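Local coordinates for protein D-alanyl-D-alanine carboxypeptidase DacB2 (Mycobacterium tuberculosis H37Rv, PDB 4RYE) that acts as a serine-type D,D-carboxypeptidase on synthetic pentapeptides in vitro and probably trims the D-Ala-D-Ala end of peptidoglycan stem peptides, at residues A111-N125 with A133-D145. Sequence-based numbering, arbitrary orientation.
Sequences AHMLGGQDVTVAKMN and ATSTHATTPSGLD
With chi1 at -75°, N125 sets its CG anti to its own carbonyl carbon, and this carries the amide from the helix to the backbone of A138, which it grips at both ends. A138 N donates to N125 OD1 over 2.7 Å, lying in the carbonyl plane on a lone pair, and N125 ND2 returns a bond to A138 O at 3.1 Å. Both bonds are nearly straight, and because one end accepts and the other donates, the pair fixes which way round the amide sits. The imidazole of H137 lies almost parallel to that amide, the planes 3° apart, with ND1 3.6 Å from N125 ND2. A water bridges the backbones close by, donating to N125 O and, weakly, to T136 O.

One turn back, V121 splits its branches: CG1 presses on A138 O at 3.3 Å, while CG2 meets T140 CA and P141 CD. The selenomethionine M124 bends at chi3 (71°), bringing CE to 3.8 Å from A138 CB while SE rests on P141 CA. P141 is wedged further by A111, whose CB is 3.7 Å from its CG, and by Q117 OE1, 3.4 Å from its CD; the amide nitrogen of Q117 bonds N108.

Beyond P141, S142 O accepts a bond from K50, probably the proton acceptor of catalysis, placing this packing beside the probable active site of this S11-family peptidase. The loop 133-145 thus runs along helix 117-130, with P141 also against the end of helix 104-113, while T136 touches helix 155-166 and T120 reaches helix 50-60.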
ATOM      1  N   ALA A 111      -4.846  -6.222  14.192  1.00 20.41           N
ATOM      2  CA  ALA A 111      -6.299  -6.361  14.264  1.00 19.69           C
ATOM      3  C   ALA A 111      -6.725  -6.795  15.664  1.00 25.67           C
ATOM      4  O   ALA A 111      -7.774  -6.387  16.153  1.00 22.77           O
ATOM      5  CB  ALA A 111      -6.801  -7.348  13.224  1.00 22.16           C
ATOM      6  N   HIS A 112      -5.905  -7.633  16.293  1.00 24.03           N
ATOM      7  CA  HIS A 112      -6.090  -8.022  17.692  1.00 24.52           C
ATOM      8  C   HIS A 112      -6.128  -6.771  18.586  1.00 22.51           C
ATOM      9  O   HIS A 112      -7.074  -6.594  19.364  1.00 23.64           O
ATOM     10  CB  HIS A 112      -4.977  -9.010  18.103  1.00 26.02           C
ATOM     11  CG  HIS A 112      -5.010  -9.443  19.539  1.00 28.92           C
ATOM     12  ND1 HIS A 112      -4.222 -10.471  20.015  1.00 36.24           N
ATOM     13  CD2 HIS A 112      -5.708  -8.982  20.606  1.00 27.15           C
ATOM     14  CE1 HIS A 112      -4.439 -10.628  21.308  1.00 37.49           C
ATOM     15  NE2 HIS A 112      -5.329  -9.735  21.694  1.00 36.11           N
HETATM   16  N   MSE A 113      -5.118  -5.908  18.470  1.00 20.30           N
HETATM   17  CA  MSE A 113      -5.078  -4.653  19.235  1.00 26.32           C
HETATM   18  C   MSE A 113      -6.274  -3.749  18.955  1.00 26.27           C
HETATM   19  O   MSE A 113      -6.678  -2.974  19.808  1.00 25.33           O
HETATM   20  CB  MSE A 113      -3.795  -3.868  18.942  1.00 24.65           C
HETATM   21  CG  MSE A 113      -2.533  -4.610  19.297  1.00 29.26           C
HETATM   22 SE   MSE A 113      -0.912  -3.517  19.093  0.68 28.12          SE
HETATM   23  CE  MSE A 113      -1.325  -2.241  20.512  1.00 28.97           C
ATOM     24  N   LEU A 114      -6.831  -3.842  17.756  1.00 22.06           N
ATOM     25  CA  LEU A 114      -7.917  -2.957  17.362  1.00 21.38           C
ATOM     26  C   LEU A 114      -9.295  -3.498  17.715  1.00 25.61           C
ATOM     27  O   LEU A 114     -10.302  -2.861  17.419  1.00 28.21           O
ATOM     28  CB  LEU A 114      -7.833  -2.659  15.867  1.00 21.36           C
ATOM     29  CG  LEU A 114      -6.626  -1.803  15.487  1.00 17.30           C
ATOM     30  CD1 LEU A 114      -6.352  -1.860  13.991  1.00 15.46           C
ATOM     31  CD2 LEU A 114      -6.857  -0.356  15.953  1.00 17.83           C
ATOM     32  N   GLY A 115      -9.347  -4.666  18.343  1.00 26.77           N
ATOM     33  CA  GLY A 115     -10.615  -5.223  18.785  1.00 24.95           C
ATOM     34  C   GLY A 115     -11.045  -6.491  18.062  1.00 28.16           C
ATOM     35  O   GLY A 115     -12.159  -6.979  18.258  1.00 27.73           O
ATOM     36  N   GLY A 116     -10.168  -7.028  17.222  1.00 28.28           N
ATOM     37  CA  GLY A 116     -10.467  -8.267  16.530  1.00 28.24           C
ATOM     38  C   GLY A 116     -10.588  -8.128  15.025  1.00 26.27           C
ATOM     39  O   GLY A 116     -10.621  -7.017  14.486  1.00 24.11           O
ATOM     40  N   GLN A 117     -10.667  -9.270  14.343  1.00 25.01           N
ATOM     41  CA  GLN A 117     -10.723  -9.297  12.880  1.00 28.83           C
ATOM     42  C   GLN A 117     -11.939  -8.562  12.319  1.00 21.05           C
ATOM     43  O   GLN A 117     -11.798  -7.676  11.487  1.00 20.99           O
ATOM     44  CB  GLN A 117     -10.723 -10.746  12.384  1.00 36.08           C
ATOM     45  CG  GLN A 117      -9.430 -11.500  12.662  1.00 37.14           C
ATOM     46  CD  GLN A 117      -8.353 -11.200  11.634  1.00 39.67           C
ATOM     47  OE1 GLN A 117      -8.570 -11.363  10.433  1.00 41.01           O
ATOM     48  NE2 GLN A 117      -7.196 -10.748  12.098  1.00 40.15           N
ATOM     49  N   ASP A 118     -13.133  -8.934  12.770  1.00 22.95           N
ATOM     50  CA  ASP A 118     -14.355  -8.330  12.234  1.00 28.42           C
ATOM     51  C   ASP A 118     -14.435  -6.831  12.513  1.00 26.17           C
ATOM     52  O   ASP A 118     -14.802  -6.047  11.639  1.00 22.46           O
ATOM     53  CB  ASP A 118     -15.592  -9.030  12.801  1.00 30.29           C
ATOM     54  CG  ASP A 118     -15.780 -10.428  12.244  1.00 48.15           C
ATOM     55  OD1 ASP A 118     -14.901 -10.890  11.479  1.00 53.09           O
ATOM     56  OD2 ASP A 118     -16.801 -11.069  12.585  1.00 55.09           O
ATOM     57  N   VAL A 119     -14.100  -6.449  13.742  1.00 21.37           N
ATOM     58  CA  VAL A 119     -14.102  -5.050  14.148  1.00 22.73           C
ATOM     59  C   VAL A 119     -13.088  -4.254  13.343  1.00 21.44           C
ATOM     60  O   VAL A 119     -13.358  -3.131  12.916  1.00 18.39           O
ATOM     61  CB  VAL A 119     -13.802  -4.912  15.661  1.00 21.92           C
ATOM     62  CG1 VAL A 119     -13.538  -3.467  16.024  1.00 27.75           C
ATOM     63  CG2 VAL A 119     -14.959  -5.484  16.497  1.00 28.91           C
ATOM     64  N   THR A 120     -11.922  -4.842  13.105  1.00 18.83           N
ATOM     65  CA  THR A 120     -10.871  -4.134  12.382  1.00 17.82           C
ATOM     66  C   THR A 120     -11.269  -3.902  10.931  1.00 19.49           C
ATOM     67  O   THR A 120     -11.043  -2.822  10.368  1.00 18.66           O
ATOM     68  CB  THR A 120      -9.530  -4.886  12.474  1.00 17.26           C
ATOM     69  OG1 THR A 120      -9.126  -4.940  13.844  1.00 24.01           O
ATOM     70  CG2 THR A 120      -8.446  -4.191  11.665  1.00 16.93           C
ATOM     71  N   VAL A 121     -11.888  -4.911  10.330  1.00 18.88           N
ATOM     72  CA  VAL A 121     -12.369  -4.771   8.967  1.00 19.82           C
ATOM     73  C   VAL A 121     -13.458  -3.697   8.905  1.00 20.45           C
ATOM     74  O   VAL A 121     -13.465  -2.874   7.979  1.00 19.84           O
ATOM     75  CB  VAL A 121     -12.856  -6.112   8.396  1.00 21.84           C
ATOM     76  CG1 VAL A 121     -13.577  -5.909   7.055  1.00 22.39           C
ATOM     77  CG2 VAL A 121     -11.666  -7.055   8.232  1.00 23.40           C
ATOM     78  N   ALA A 122     -14.355  -3.676   9.888  1.00 18.33           N
ATOM     79  CA  ALA A 122     -15.376  -2.618   9.923  1.00 20.99           C
ATOM     80  C   ALA A 122     -14.742  -1.232  10.061  1.00 22.70           C
ATOM     81  O   ALA A 122     -15.169  -0.289   9.397  1.00 16.58           O
ATOM     82  CB  ALA A 122     -16.376  -2.850  11.032  1.00 19.31           C
ATOM     83  N   LYS A 123     -13.731  -1.105  10.922  1.00 16.33           N
ATOM     84  CA  LYS A 123     -12.998   0.163  11.045  1.00 18.98           C
ATOM     85  C   LYS A 123     -12.269   0.579   9.767  1.00 19.42           C
ATOM     86  O   LYS A 123     -12.223   1.766   9.428  1.00 14.20           O
ATOM     87  CB  LYS A 123     -12.008   0.115  12.216  1.00 20.53           C
ATOM     88  CG  LYS A 123     -12.678   0.032  13.588  1.00 17.61           C
ATOM     89  CD  LYS A 123     -11.628  -0.117  14.695  1.00 20.79           C
ATOM     90  CE  LYS A 123     -12.286  -0.081  16.074  1.00 21.45           C
ATOM     91  NZ  LYS A 123     -11.289  -0.261  17.169  1.00 23.65           N
HETATM   92  N   MSE A 124     -11.677  -0.381   9.059  1.00 15.31           N
HETATM   93  CA  MSE A 124     -11.028  -0.069   7.787  1.00 16.68           C
HETATM   94  C   MSE A 124     -12.033   0.451   6.752  1.00 19.38           C
HETATM   95  O   MSE A 124     -11.789   1.434   6.062  1.00 19.31           O
HETATM   96  CB  MSE A 124     -10.292  -1.299   7.244  1.00 13.56           C
HETATM   97  CG  MSE A 124      -9.009  -1.634   8.005  1.00 13.58           C
HETATM   98 SE   MSE A 124      -8.477  -3.481   7.659  0.74 20.65          SE
HETATM   99  CE  MSE A 124      -7.910  -3.307   5.795  1.00 18.06           C
ATOM    100  N   ASN A 125     -13.170  -0.217   6.654  1.00 14.03           N
ATOM    101  CA  ASN A 125     -14.208   0.211   5.728  1.00 19.49           C
ATOM    102  C   ASN A 125     -14.777   1.569   6.117  1.00 20.26           C
ATOM    103  O   ASN A 125     -15.036   2.404   5.252  1.00 17.68           O
ATOM    104  CB  ASN A 125     -15.296  -0.865   5.626  1.00 18.74           C
ATOM    105  CG  ASN A 125     -14.840  -2.047   4.793  1.00 21.98           C
ATOM    106  OD1 ASN A 125     -14.117  -1.870   3.810  1.00 20.22           O
ATOM    107  ND2 ASN A 125     -15.233  -3.251   5.188  1.00 20.84           N
ATOM    108  N   ALA A 133     -13.195   7.170  -0.432  1.00 17.34           N
ATOM    109  CA  ALA A 133     -12.840   5.985  -1.206  1.00 15.72           C
ATOM    110  C   ALA A 133     -14.010   4.998  -1.195  1.00 21.82           C
ATOM    111  O   ALA A 133     -13.986   3.989  -0.490  1.00 17.49           O
ATOM    112  CB  ALA A 133     -11.574   5.342  -0.635  1.00 16.90           C
ATOM    113  N   THR A 134     -15.037   5.285  -1.983  1.00 16.43           N
ATOM    114  CA  THR A 134     -16.297   4.557  -1.864  1.00 19.98           C
ATOM    115  C   THR A 134     -16.377   3.324  -2.767  1.00 19.27           C
ATOM    116  O   THR A 134     -17.395   2.633  -2.812  1.00 21.30           O
ATOM    117  CB  THR A 134     -17.471   5.498  -2.143  1.00 24.42           C
ATOM    118  OG1 THR A 134     -17.325   6.041  -3.457  1.00 19.42           O
ATOM    119  CG2 THR A 134     -17.470   6.649  -1.129  1.00 20.71           C
ATOM    120  N   SER A 135     -15.297   3.044  -3.486  1.00 14.17           N
ATOM    121  CA  SER A 135     -15.228   1.805  -4.247  1.00 19.07           C
ATOM    122  C   SER A 135     -14.346   0.798  -3.536  1.00 21.41           C
ATOM    123  O   SER A 135     -13.979  -0.232  -4.101  1.00 20.63           O
ATOM    124  CB  SER A 135     -14.716   2.067  -5.660  1.00 19.97           C
ATOM    125  OG  SER A 135     -15.583   2.977  -6.308  1.00 22.40           O
ATOM    126  N   THR A 136     -14.015   1.094  -2.285  1.00 17.67           N
ATOM    127  CA  THR A 136     -13.130   0.215  -1.534  1.00 16.91           C
ATOM    128  C   THR A 136     -13.872  -0.579  -0.469  1.00 16.37           C
ATOM    129  O   THR A 136     -14.631  -0.028   0.315  1.00 22.96           O
ATOM    130  CB  THR A 136     -11.996   1.012  -0.905  1.00 18.55           C
ATOM    131  OG1 THR A 136     -11.237   1.610  -1.961  1.00 16.72           O
ATOM    132  CG2 THR A 136     -11.078   0.103  -0.100  1.00 17.04           C
ATOM    133  N   HIS A 137     -13.634  -1.883  -0.443  1.00 17.60           N
ATOM    134  CA  HIS A 137     -14.249  -2.738   0.559  1.00 18.21           C
ATOM    135  C   HIS A 137     -13.228  -3.766   1.004  1.00 21.40           C
ATOM    136  O   HIS A 137     -12.808  -4.614   0.214  1.00 18.02           O
ATOM    137  CB  HIS A 137     -15.472  -3.445  -0.031  1.00 17.95           C
ATOM    138  CG  HIS A 137     -16.157  -4.366   0.932  1.00 23.91           C
ATOM    139  ND1 HIS A 137     -16.834  -3.910   2.044  1.00 27.19           N
ATOM    140  CD2 HIS A 137     -16.259  -5.716   0.958  1.00 22.52           C
ATOM    141  CE1 HIS A 137     -17.330  -4.941   2.710  1.00 31.24           C
ATOM    142  NE2 HIS A 137     -16.996  -6.046   2.074  1.00 28.30           N
ATOM    143  N   ALA A 138     -12.815  -3.679   2.264  1.00 16.82           N
ATOM    144  CA  ALA A 138     -11.902  -4.667   2.837  1.00 16.77           C
ATOM    145  C   ALA A 138     -12.705  -5.854   3.333  1.00 17.18           C
ATOM    146  O   ALA A 138     -13.840  -5.692   3.783  1.00 18.85           O
ATOM    147  CB  ALA A 138     -11.125  -4.060   3.978  1.00 16.93           C
ATOM    148  N   THR A 139     -12.115  -7.046   3.249  1.00 18.84           N
ATOM    149  CA  THR A 139     -12.712  -8.248   3.809  1.00 20.85           C
ATOM    150  C   THR A 139     -11.792  -8.872   4.853  1.00 23.54           C
ATOM    151  O   THR A 139     -12.239  -9.670   5.673  1.00 19.73           O
ATOM    152  CB  THR A 139     -13.004  -9.315   2.740  1.00 22.08           C
ATOM    153  OG1 THR A 139     -11.784  -9.671   2.079  1.00 25.60           O
ATOM    154  CG2 THR A 139     -14.025  -8.808   1.716  1.00 22.98           C
ATOM    155  N   THR A 140     -10.504  -8.527   4.801  1.00 23.16           N
ATOM    156  CA  THR A 140      -9.531  -8.958   5.815  1.00 19.41           C
ATOM    157  C   THR A 140      -8.569  -7.812   6.120  1.00 18.64           C
ATOM    158  O   THR A 140      -8.386  -6.920   5.293  1.00 18.16           O
ATOM    159  CB  THR A 140      -8.666 -10.149   5.343  1.00 20.37           C
ATOM    160  OG1 THR A 140      -7.888  -9.751   4.205  1.00 24.78           O
ATOM    161  CG2 THR A 140      -9.526 -11.367   5.000  1.00 24.21           C
ATOM    162  N   PRO A 141      -7.940  -7.835   7.302  1.00 20.49           N
ATOM    163  CA  PRO A 141      -6.938  -6.805   7.605  1.00 23.45           C
ATOM    164  C   PRO A 141      -5.699  -6.909   6.719  1.00 22.30           C
ATOM    165  O   PRO A 141      -5.040  -5.895   6.485  1.00 17.26           O
ATOM    166  CB  PRO A 141      -6.554  -7.108   9.058  1.00 25.05           C
ATOM    167  CG  PRO A 141      -7.768  -7.815   9.634  1.00 24.92           C
ATOM    168  CD  PRO A 141      -8.302  -8.635   8.491  1.00 21.94           C
ATOM    169  N   SER A 142      -5.398  -8.107   6.224  1.00 19.02           N
ATOM    170  CA  SER A 142      -4.138  -8.343   5.503  1.00 22.28           C
ATOM    171  C   SER A 142      -4.244  -8.213   3.982  1.00 24.43           C
ATOM    172  O   SER A 142      -3.230  -8.011   3.304  1.00 21.70           O
ATOM    173  CB  SER A 142      -3.609  -9.731   5.831  1.00 26.55           C
ATOM    174  OG  SER A 142      -4.477 -10.714   5.299  1.00 25.35           O
ATOM    175  N   GLY A 143      -5.457  -8.356   3.448  1.00 17.97           N
ATOM    176  CA  GLY A 143      -5.655  -8.363   2.005  1.00 21.80           C
ATOM    177  C   GLY A 143      -5.722  -9.776   1.464  1.00 23.86           C
ATOM    178  O   GLY A 143      -5.919  -9.995   0.268  1.00 25.41           O
ATOM    179  N   LEU A 144      -5.544 -10.748   2.348  1.00 21.35           N
ATOM    180  CA  LEU A 144      -5.748 -12.141   1.976  1.00 23.30           C
ATOM    181  C   LEU A 144      -7.225 -12.325   1.668  1.00 24.47           C
ATOM    182  O   LEU A 144      -8.059 -11.547   2.139  1.00 19.95           O
ATOM    183  CB  LEU A 144      -5.339 -13.063   3.124  1.00 24.87           C
ATOM    184  CG  LEU A 144      -3.840 -13.210   3.391  1.00 23.35           C
ATOM    185  CD1 LEU A 144      -3.585 -14.033   4.649  1.00 26.11           C
ATOM    186  CD2 LEU A 144      -3.180 -13.860   2.195  1.00 22.90           C
ATOM    187  N   ASP A 145      -7.560 -13.330   0.866  1.00 24.05           N
ATOM    188  CA  ASP A 145      -8.967 -13.642   0.643  1.00 28.65           C
ATOM    189  C   ASP A 145      -9.591 -14.012   1.985  1.00 27.89           C
ATOM    190  O   ASP A 145      -8.999 -14.747   2.773  1.00 29.54           O
ATOM    191  CB  ASP A 145      -9.137 -14.791  -0.362  1.00 34.45           C
ATOM    192  CG  ASP A 145      -8.762 -14.392  -1.784  1.00 35.99           C
ATOM    193  OD1 ASP A 145      -8.998 -13.228  -2.152  1.00 35.85           O
ATOM    194  OD2 ASP A 145      -8.240 -15.243  -2.541  1.00 45.24           O
TER
HETATM  195  O   HOH W   1     -16.177   1.272   2.957  1.00 25.69           O